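Local coordinates for protein molybdopterin molybdotransferase (Pyrococcus horikoshii, PDB 1UZ5) that probably catalyses insertion of molybdate into adenylyl-molybdopterin, releasing AMP, a magnesium-dependent late step of molybdenum cofactor biosynthesis, at residues S22-I30 and I172-P181; K78-P89 and E97-P108. All coordinates share one frame; numbering follows the deposited sequence.

Contact 1 of 2, residues S22-I30 and I172-P181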
loop_
_atom_site.group_PDB
_atom_site.type_symbol
_atom_site.label_atom_id
_atom_site.label_comp_id
_atom_site.label_asym_id
_atom_site.label_seq_id
_atom_site.Cartn_x
_atom_site.Cartn_y
_atom_site.Cartn_z
ATOM N N SER A 22 -13.006 3.204 -12.049
ATOM C CA SER A 22 -13.614 3.555 -10.772
ATOM C C SER A 22 -14.222 2.274 -10.238
ATOM O O SER A 22 -15.372 1.952 -10.525
ATOM C CB SER A 22 -14.692 4.627 -10.953
ATOM O OG SER A 22 -14.103 5.879 -11.262
ATOM N N PRO A 23 -13.440 1.515 -9.456
ATOM C CA PRO A 23 -13.885 0.249 -8.874
ATOM C C PRO A 23 -14.990 0.421 -7.836
ATOM O O PRO A 23 -15.712 -0.524 -7.522
ATOM C CB PRO A 23 -12.603 -0.313 -8.272
ATOM C CG PRO A 23 -11.917 0.926 -7.784
ATOM C CD PRO A 23 -12.105 1.885 -8.948
ATOM N N GLY A 24 -15.122 1.633 -7.310
ATOM C CA GLY A 24 -16.140 1.877 -6.309
ATOM C C GLY A 24 -15.579 1.691 -4.914
ATOM O O GLY A 24 -14.457 1.201 -4.742
ATOM N N ILE A 25 -16.372 2.075 -3.916
ATOM C CA ILE A 25 -15.970 1.979 -2.520
ATOM C C ILE A 25 -16.888 1.059 -1.730
ATOM O O ILE A 25 -18.075 0.947 -2.030
ATOM C CB ILE A 25 -15.988 3.375 -1.865
ATOM C CG1 ILE A 25 -15.025 4.302 -2.610
ATOM C CG2 ILE A 25 -15.613 3.272 -0.394
ATOM C CD1 ILE A 25 -15.048 5.735 -2.126
ATOM N N GLU A 26 -16.331 0.391 -0.726
ATOM C CA GLU A 26 -17.120 -0.492 0.120
ATOM C C GLU A 26 -16.610 -0.403 1.554
ATOM O O GLU A 26 -15.458 -0.031 1.797
ATOM C CB GLU A 26 -17.029 -1.945 -0.359
ATOM C CG GLU A 26 -15.705 -2.620 -0.056
ATOM C CD GLU A 26 -15.722 -4.112 -0.346
ATOM O OE1 GLU A 26 -16.580 -4.823 0.215
ATOM O OE2 GLU A 26 -14.871 -4.576 -1.131
ATOM N N GLU A 27 -17.466 -0.743 2.506
ATOM C CA GLU A 27 -17.058 -0.705 3.898
ATOM C C GLU A 27 -16.870 -2.119 4.394
ATOM O O GLU A 27 -17.709 -2.986 4.170
ATOM C CB GLU A 27 -18.099 0.007 4.765
ATOM C CG GLU A 27 -18.238 1.492 4.480
ATOM C CD GLU A 27 -18.919 2.235 5.611
ATOM O OE1 GLU A 27 -20.026 1.818 6.020
ATOM O OE2 GLU A 27 -18.348 3.235 6.093
ATOM N N VAL A 28 -15.752 -2.352 5.062
ATOM C CA VAL A 28 -15.467 -3.670 5.604
ATOM C C VAL A 28 -15.172 -3.509 7.087
ATOM O O VAL A 28 -14.702 -2.455 7.511
ATOM C CB VAL A 28 -14.229 -4.288 4.932
ATOM C CG1 VAL A 28 -14.495 -4.508 3.440
ATOM C CG2 VAL A 28 -13.028 -3.369 5.134
ATOM N N PRO A 29 -15.458 -4.544 7.891
ATOM C CA PRO A 29 -15.194 -4.475 9.332
ATOM C C PRO A 29 -13.693 -4.250 9.485
ATOM O O PRO A 29 -12.926 -4.581 8.580
ATOM C CB PRO A 29 -15.611 -5.855 9.831
ATOM C CG PRO A 29 -16.639 -6.293 8.827
ATOM C CD PRO A 29 -16.047 -5.843 7.524
ATOM N N ILE A 30 -13.268 -3.701 10.616
ATOM C CA ILE A 30 -11.850 -3.441 10.822
ATOM C C ILE A 30 -11.004 -4.716 10.790
ATOM O O ILE A 30 -9.845 -4.683 10.379
ATOM C CB ILE A 30 -11.607 -2.683 12.159
ATOM C CG1 ILE A 30 -10.135 -2.294 12.274
ATOM C CG2 ILE A 30 -12.019 -3.545 13.341
ATOM C CD1 ILE A 30 -9.633 -1.444 11.112
ATOM N N ILE A 172 -12.653 2.908 15.760
ATOM C CA ILE A 172 -13.163 2.668 14.412
ATOM C C ILE A 172 -13.290 1.160 14.165
ATOM O O ILE A 172 -12.316 0.417 14.300
ATOM C CB ILE A 172 -12.213 3.307 13.362
ATOM C CG1 ILE A 172 -12.323 4.834 13.443
ATOM C CG2 ILE A 172 -12.560 2.826 11.948
ATOM C CD1 ILE A 172 -11.278 5.573 12.654
ATOM N N ASN A 173 -14.488 0.701 13.817
ATOM C CA ASN A 173 -14.671 -0.724 13.558
ATOM C C ASN A 173 -15.138 -1.012 12.119
ATOM O O ASN A 173 -15.396 -2.159 11.759
ATOM C CB ASN A 173 -15.645 -1.325 14.575
ATOM C CG ASN A 173 -17.073 -0.921 14.321
ATOM O OD1 ASN A 173 -17.349 0.210 13.931
ATOM N ND2 ASN A 173 -17.995 -1.845 14.559
ATOM N N LYS A 174 -15.249 0.042 11.313
ATOM C CA LYS A 174 -15.640 -0.072 9.906
ATOM C C LYS A 174 -14.798 0.910 9.113
ATOM O O LYS A 174 -14.666 2.070 9.497
ATOM C CB LYS A 174 -17.116 0.262 9.701
ATOM C CG LYS A 174 -18.077 -0.762 10.273
ATOM C CD LYS A 174 -19.490 -0.525 9.759
ATOM C CE LYS A 174 -19.967 0.890 10.060
ATOM N NZ LYS A 174 -21.319 1.154 9.494
ATOM N N VAL A 175 -14.236 0.452 7.999
ATOM C CA VAL A 175 -13.398 1.318 7.184
ATOM C C VAL A 175 -13.761 1.269 5.696
ATOM O O VAL A 175 -14.084 0.212 5.152
ATOM C CB VAL A 175 -11.905 0.955 7.389
ATOM C CG1 VAL A 175 -11.663 -0.501 7.033
ATOM C CG2 VAL A 175 -11.023 1.876 6.559
ATOM N N LYS A 176 -13.724 2.429 5.051
ATOM C CA LYS A 176 -14.041 2.539 3.634
ATOM C C LYS A 176 -12.817 2.243 2.789
ATOM O O LYS A 176 -11.818 2.958 2.846
ATOM C CB LYS A 176 -14.553 3.942 3.311
ATOM C CG LYS A 176 -15.953 4.218 3.852
ATOM C CD LYS A 176 -16.436 5.599 3.442
ATOM C CE LYS A 176 -17.868 5.832 3.894
ATOM N NZ LYS A 176 -18.373 7.159 3.463
ATOM N N VAL A 177 -12.896 1.179 2.005
ATOM C CA VAL A 177 -11.774 0.805 1.160
ATOM C C VAL A 177 -12.216 0.683 -0.294
ATOM O O VAL A 177 -13.404 0.527 -0.587
ATOM C CB VAL A 177 -11.158 -0.530 1.627
ATOM C CG1 VAL A 177 -10.613 -0.386 3.044
ATOM C CG2 VAL A 177 -12.203 -1.631 1.575
ATOM N N PHE A 178 -11.257 0.781 -1.205
ATOM C CA PHE A 178 -11.565 0.660 -2.623
ATOM C C PHE A 178 -11.910 -0.786 -2.925
ATOM O O PHE A 178 -11.293 -1.705 -2.376
ATOM C CB PHE A 178 -10.358 1.050 -3.479
ATOM C CG PHE A 178 -10.123 2.525 -3.582
ATOM C CD1 PHE A 178 -11.052 3.348 -4.206
ATOM C CD2 PHE A 178 -8.941 3.086 -3.104
ATOM C CE1 PHE A 178 -10.807 4.707 -4.357
ATOM C CE2 PHE A 178 -8.686 4.445 -3.250
ATOM C CZ PHE A 178 -9.621 5.257 -3.880
ATOM N N ARG A 179 -12.911 -0.996 -3.770
ATOM C CA ARG A 179 -13.249 -2.352 -4.175
ATOM C C ARG A 179 -12.070 -2.715 -5.073
ATOM O O ARG A 179 -11.407 -1.831 -5.613
ATOM C CB ARG A 179 -14.557 -2.380 -4.967
ATOM C CG ARG A 179 -15.793 -2.159 -4.113
ATOM C CD ARG A 179 -17.054 -2.142 -4.959
ATOM N NE ARG A 179 -18.241 -1.886 -4.151
ATOM C CZ ARG A 179 -18.765 -2.758 -3.295
ATOM N NH1 ARG A 179 -18.209 -3.952 -3.135
ATOM N NH2 ARG A 179 -19.847 -2.436 -2.598
ATOM N N LYS A 180 -11.786 -3.999 -5.222
ATOM C CA LYS A 180 -10.647 -4.392 -6.042
ATOM C C LYS A 180 -10.956 -4.312 -7.531
ATOM O O LYS A 180 -11.915 -4.912 -8.005
ATOM C CB LYS A 180 -10.200 -5.810 -5.673
ATOM C CG LYS A 180 -9.698 -5.929 -4.241
ATOM C CD LYS A 180 -9.333 -7.357 -3.890
ATOM C CE LYS A 180 -8.772 -7.445 -2.479
ATOM N NZ LYS A 180 -8.425 -8.845 -2.118
ATOM N N PRO A 181 -10.156 -3.541 -8.279
ATOM C CA PRO A 181 -10.354 -3.398 -9.726
ATOM C C PRO A 181 -10.187 -4.788 -10.343
ATOM O O PRO A 181 -9.173 -5.450 -10.116
ATOM C CB PRO A 181 -9.220 -2.463 -10.142
ATOM C CG PRO A 181 -8.900 -1.711 -8.886
ATOM C CD PRO A 181 -8.979 -2.778 -7.840
HETATM O O HOH W 1 -13.420 -5.723 -4.050
HETATM O O HOH W 2 -16.473 4.191 7.578
#

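Contact 2 of 2, residues K78-P89 and E97-P108. With SO4 (sulfate ion), chain B.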
loop_
_atom_site.group_PDB
_atom_site.type_symbol
_atom_site.label_atom_id
_atom_site.label_comp_id
_atom_site.label_asym_id
_atom_site.label_seq_id
_atom_site.Cartn_x
_atom_site.Cartn_y
_atom_site.Cartn_z
ATOM N N LYS A 78 -5.934 15.380 52.883
ATOM C CA LYS A 78 -6.745 14.249 53.302
ATOM C C LYS A 78 -7.109 13.391 52.084
ATOM O O LYS A 78 -7.608 13.911 51.084
ATOM C CB LYS A 78 -8.018 14.760 53.984
ATOM C CG LYS A 78 -8.850 13.683 54.662
ATOM C CD LYS A 78 -10.068 14.295 55.337
ATOM C CE LYS A 78 -10.939 13.232 55.991
ATOM N NZ LYS A 78 -12.169 13.810 56.609
ATOM N N VAL A 79 -6.844 12.088 52.166
ATOM C CA VAL A 79 -7.154 11.164 51.067
ATOM C C VAL A 79 -8.615 10.767 51.200
ATOM O O VAL A 79 -8.985 10.022 52.101
ATOM C CB VAL A 79 -6.258 9.917 51.133
ATOM C CG1 VAL A 79 -6.559 8.973 49.960
ATOM C CG2 VAL A 79 -4.807 10.348 51.095
ATOM N N ILE A 80 -9.450 11.268 50.297
ATOM C CA ILE A 80 -10.882 11.000 50.382
ATOM C C ILE A 80 -11.434 9.909 49.462
ATOM O O ILE A 80 -12.623 9.586 49.521
ATOM C CB ILE A 80 -11.678 12.275 50.104
ATOM C CG1 ILE A 80 -11.549 12.647 48.627
ATOM C CG2 ILE A 80 -11.144 13.424 50.970
ATOM C CD1 ILE A 80 -12.581 13.640 48.176
ATOM N N GLY A 81 -10.586 9.347 48.612
ATOM C CA GLY A 81 -11.068 8.316 47.711
ATOM C C GLY A 81 -9.963 7.768 46.838
ATOM O O GLY A 81 -8.780 8.027 47.085
ATOM N N SER A 82 -10.338 7.007 45.815
ATOM C CA SER A 82 -9.338 6.429 44.920
ATOM C C SER A 82 -9.901 6.203 43.525
ATOM O O SER A 82 -11.114 6.159 43.334
ATOM C CB SER A 82 -8.842 5.091 45.479
ATOM O OG SER A 82 -9.896 4.137 45.478
ATOM N N VAL A 83 -9.009 6.064 42.549
ATOM C CA VAL A 83 -9.434 5.813 41.184
ATOM C C VAL A 83 -8.537 4.741 40.601
ATOM O O VAL A 83 -7.310 4.863 40.623
ATOM C CB VAL A 83 -9.336 7.066 40.279
ATOM C CG1 VAL A 83 -9.953 6.749 38.904
ATOM C CG2 VAL A 83 -10.059 8.253 40.925
ATOM N N HIS A 84 -9.153 3.677 40.096
ATOM C CA HIS A 84 -8.396 2.592 39.496
ATOM C C HIS A 84 -8.756 2.420 38.028
ATOM O O HIS A 84 -9.727 2.992 37.539
ATOM C CB HIS A 84 -8.626 1.287 40.263
ATOM C CG HIS A 84 -7.940 1.249 41.593
ATOM N ND1 HIS A 84 -8.437 1.892 42.707
ATOM C CD2 HIS A 84 -6.769 0.686 41.974
ATOM C CE1 HIS A 84 -7.600 1.727 43.716
ATOM N NE2 HIS A 84 -6.579 1.000 43.298
ATOM N N ALA A 85 -7.952 1.626 37.334
ATOM C CA ALA A 85 -8.133 1.374 35.909
ATOM C C ALA A 85 -9.563 1.116 35.489
ATOM O O ALA A 85 -10.259 0.295 36.088
ATOM C CB ALA A 85 -7.260 0.194 35.482
ATOM N N GLY A 86 -9.996 1.825 34.449
ATOM C CA GLY A 86 -11.332 1.641 33.906
ATOM C C GLY A 86 -12.483 2.357 34.585
ATOM O O GLY A 86 -13.598 2.359 34.067
ATOM N N GLU A 87 -12.228 2.978 35.731
ATOM C CA GLU A 87 -13.293 3.668 36.451
ATOM C C GLU A 87 -13.502 5.107 36.014
ATOM O O GLU A 87 -12.558 5.803 35.634
ATOM C CB GLU A 87 -13.004 3.682 37.959
ATOM C CG GLU A 87 -12.509 2.366 38.536
ATOM C CD GLU A 87 -12.362 2.417 40.052
ATOM O OE1 GLU A 87 -11.891 3.452 40.569
ATOM O OE2 GLU A 87 -12.706 1.419 40.724
ATOM N N GLU A 88 -14.753 5.546 36.061
ATOM C CA GLU A 88 -15.077 6.928 35.769
ATOM C C GLU A 88 -15.233 7.531 37.173
ATOM O O GLU A 88 -16.161 7.181 37.904
ATOM C CB GLU A 88 -16.401 7.059 35.012
ATOM C CG GLU A 88 -16.973 8.479 35.100
ATOM C CD GLU A 88 -18.167 8.713 34.195
ATOM O OE1 GLU A 88 -18.952 7.767 33.979
ATOM O OE2 GLU A 88 -18.327 9.853 33.712
ATOM N N PRO A 89 -14.318 8.424 37.575
ATOM C CA PRO A 89 -14.425 9.026 38.911
ATOM C C PRO A 89 -15.797 9.651 39.140
ATOM O O PRO A 89 -16.274 10.424 38.314
ATOM C CB PRO A 89 -13.320 10.084 38.905
ATOM C CG PRO A 89 -12.299 9.509 37.978
ATOM C CD PRO A 89 -13.143 8.942 36.852
ATOM N N GLU A 97 -7.765 18.213 49.667
ATOM C CA GLU A 97 -8.162 16.819 49.474
ATOM C C GLU A 97 -7.409 16.147 48.335
ATOM O O GLU A 97 -7.070 16.789 47.346
ATOM C CB GLU A 97 -9.675 16.738 49.230
ATOM C CG GLU A 97 -10.498 17.025 50.481
ATOM C CD GLU A 97 -11.985 17.105 50.203
ATOM O OE1 GLU A 97 -12.776 17.080 51.172
ATOM O OE2 GLU A 97 -12.367 17.200 49.020
ATOM N N ALA A 98 -7.150 14.850 48.491
ATOM C CA ALA A 98 -6.424 14.072 47.495
ATOM C C ALA A 98 -7.073 12.696 47.291
ATOM O O ALA A 98 -7.956 12.294 48.045
ATOM C CB ALA A 98 -4.981 13.892 47.937
ATOM N N ALA A 99 -6.623 11.980 46.267
ATOM C CA ALA A 99 -7.146 10.650 45.990
ATOM C C ALA A 99 -6.032 9.744 45.518
ATOM O O ALA A 99 -5.159 10.163 44.749
ATOM C CB ALA A 99 -8.226 10.721 44.921
ATOM N N TYR A 100 -6.030 8.508 45.998
ATOM C CA TYR A 100 -5.030 7.576 45.522
ATOM C C TYR A 100 -5.435 7.287 44.074
ATOM O O TYR A 100 -6.624 7.232 43.755
ATOM C CB TYR A 100 -5.052 6.262 46.301
ATOM C CG TYR A 100 -4.096 5.268 45.693
ATOM C CD1 TYR A 100 -2.721 5.436 45.824
ATOM C CD2 TYR A 100 -4.560 4.229 44.886
ATOM C CE1 TYR A 100 -1.826 4.606 45.161
ATOM C CE2 TYR A 100 -3.670 3.388 44.215
ATOM C CZ TYR A 100 -2.307 3.586 44.355
ATOM O OH TYR A 100 -1.421 2.784 43.674
ATOM N N ILE A 101 -4.458 7.113 43.199
ATOM C CA ILE A 101 -4.769 6.827 41.807
ATOM C C ILE A 101 -3.670 5.948 41.232
ATOM O O ILE A 101 -2.500 6.127 41.555
ATOM C CB ILE A 101 -4.887 8.135 40.981
ATOM C CG1 ILE A 101 -5.365 7.825 39.563
ATOM C CG2 ILE A 101 -3.536 8.858 40.933
ATOM C CD1 ILE A 101 -5.814 9.057 38.800
ATOM N N SER A 102 -4.045 4.979 40.402
ATOM C CA SER A 102 -3.048 4.102 39.805
ATOM C C SER A 102 -2.732 4.550 38.385
ATOM O O SER A 102 -3.514 5.263 37.749
ATOM C CB SER A 102 -3.531 2.645 39.816
ATOM O OG SER A 102 -4.763 2.510 39.149
ATOM N N THR A 103 -1.568 4.141 37.894
ATOM C CA THR A 103 -1.142 4.506 36.553
ATOM C C THR A 103 -2.229 4.192 35.534
ATOM O O THR A 103 -2.855 3.138 35.598
ATOM C CB THR A 103 0.137 3.747 36.158
ATOM O OG1 THR A 103 1.157 4.001 37.130
ATOM C CG2 THR A 103 0.628 4.201 34.793
ATOM N N GLY A 104 -2.454 5.123 34.609
ATOM C CA GLY A 104 -3.446 4.929 33.563
ATOM C C GLY A 104 -4.867 5.323 33.916
ATOM O O GLY A 104 -5.702 5.516 33.029
ATOM N N ALA A 105 -5.145 5.452 35.208
ATOM C CA ALA A 105 -6.487 5.802 35.666
ATOM C C ALA A 105 -6.844 7.274 35.429
ATOM O O ALA A 105 -5.963 8.130 35.310
ATOM C CB ALA A 105 -6.627 5.444 37.140
ATOM N N MET A 106 -8.142 7.556 35.366
ATOM C CA MET A 106 -8.644 8.905 35.125
ATOM C C MET A 106 -8.625 9.789 36.378
ATOM O O MET A 106 -9.077 9.375 37.440
ATOM C CB MET A 106 -10.070 8.826 34.594
ATOM C CG MET A 106 -10.687 10.157 34.226
ATOM S SD MET A 106 -12.268 9.923 33.393
ATOM C CE MET A 106 -13.040 11.567 33.598
ATOM N N LEU A 107 -8.118 11.011 36.256
ATOM C CA LEU A 107 -8.086 11.898 37.417
ATOM C C LEU A 107 -9.480 12.320 37.833
ATOM O O LEU A 107 -10.337 12.586 36.996
ATOM C CB LEU A 107 -7.264 13.161 37.132
ATOM C CG LEU A 107 -5.741 13.084 37.307
ATOM C CD1 LEU A 107 -5.136 12.019 36.405
ATOM C CD2 LEU A 107 -5.148 14.452 36.995
ATOM N N PRO A 108 -9.721 12.399 39.147
ATOM C CA PRO A 108 -11.040 12.811 39.635
ATOM C C PRO A 108 -11.215 14.313 39.380
ATOM O O PRO A 108 -10.251 15.005 39.029
ATOM C CB PRO A 108 -10.981 12.459 41.118
ATOM C CG PRO A 108 -9.535 12.678 41.456
ATOM C CD PRO A 108 -8.796 12.112 40.259
HETATM S S SO4 B . -5.408 -1.114 38.827
HETATM O O1 SO4 B . -4.241 -0.801 39.915
HETATM O O2 SO4 B . -4.707 -1.642 37.672
HETATM O O3 SO4 B . -6.273 -1.954 39.327
HETATM O O4 SO4 B . -5.920 0.190 38.507
HETATM O O HOH W 3 -9.995 5.233 35.629
#

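Contact 1 of 2, residues S22-I30 and I172-P181
Ile25 to Pro29 pairs antiparallel with Lys174 to Phe178, the short axes 4.6 Å apart and their N-to-C directions at 142°, and six backbone hydrogen bonds run from Arg179 N with Gly24 O to Ile30 N with Asn173 O. Glu26 with Val177 and Val28 with Val175 are the hydrogen-bonded pairs. The backbone angles of Gly24 by themselves call for glycine, and a side chain there would also crowd Arg179 CD.

On the face carrying Val28 and Val175, the two valines lie side by side with Val28 CG2 3.7 Å from Val175 CG1. Farther along this face Glu26 crosses Arg179 at about a right angle: its CB sits over the centre of the guanidinium, 3.5 Å from Arg179 CZ. With CG between the backbone N and the carbonyl carbon (chi1 74°), the extended Glu26 chain carries its carboxylate towards Arg179 NH1. The carboxylate is less tightly engaged, since Glu26 OE1 is 3.8 Å from Arg179 NH1 and well out of the guanidinium plane, a long salt bridge of charge alone. Glu26 OE2 has its stronger partner in Arg36. An alanine here would keep the CB over the guanidinium but would probably leave Arg36 without its carboxylate mate and Arg179 freer to swing.

On the other face Glu27 runs alongside Lys176, Glu27 OE2 lying 3.4 Å from Lys176 CG, and OE1 makes a long salt bridge to Lys174 NZ. Beyond the Gly24 end of the ladder, the rings of Pro23 and Pro181 lie side by side. This two-stranded sheet joins an early strand to one following helix 161-169, on which Ile30 packs. Backbone bonds and buried valines thus supply the cohesion, while the long Glu26 to Arg179 and Glu27 to Lys174 charge pairs probably add weak attraction.

Contact 2 of 2, residues K78-P89 and E97-P108
A sulfate, probably from the crystallisation liquor, sits where the loops after two neighbouring parallel strands come together, and one of its oxygens is gripped from both loops. Ala85 N donates to sulfate O4 at 2.8 Å, nearly straight at 172°, and Ser102 OG donates to the same oxygen at 2.7 Å. Ser102 OG lies between its backbone N and carbonyl carbon, a torsion that brings the hydroxyl to the anion. The sulfate also lies at the edge of the His84 ring, in its plane. On another side of this imidazole, His84 NE2 comes 3.9 Å from Tyr100 CE2, with the two ring planes inclined at 44°.

Both loops begin with a type II turn, His84 to Glu87 and Ser102 to Ala105. Glu87 OE1 accepts from His84 N, met from above the carboxylate plane, and a water links His84 O and Glu87 O to Met106 N across the contact. These turns end adjacent parallel strands of a mixed sheet in the MoeA N-terminal region, strand 97-101 lying between 58-61 and 75-83. The axes of 78-83 and 97-101 are inclined at 30°, and five bonds join the segments, from Ala98 N to Lys78 O through to the longer Ser102 N to Val83 O.

Next to the turns, with CG1 anti to its backbone N, Val83 brings that methyl 3.1 Å from Met106 O and against Ala105 CB, while its CG2 reaches Pro108 CD. Pro89 closes the far end, its CD 3.7 Å from Met106 SD and its CB packed against Pro108. At the Lys78 and Glu97 end of the pairing, Ile80 crosses Glu97 at about a right angle, Ile80 CG2 3.7 Å from Glu97 CG, and Glu97 OE2 is hydrogen-bonded to Gly94 N.

How the contacts relate
From the N terminus, the chain passes helix 9-18 and enters 22-30, whose partner 172-181 arrives only after 141 intervening residues; contact 1 closes that long excursion. Contact 2 falls wholly within it: 78-89 and 97-108 are separated by seven residues without helix or strand, so a short local loop is enclosed by a large one and the two do not cross. The centres of contact 1 and contact 2 lie about 41 Å apart, and the two do not touch. Contact 2 joins strands 75-83 and 97-101 within a mixed sheet far from the centre of the chain, whereas contact 1 brings the returning chain back beside its start, after which it continues into strand 182-188 of another mixed sheet.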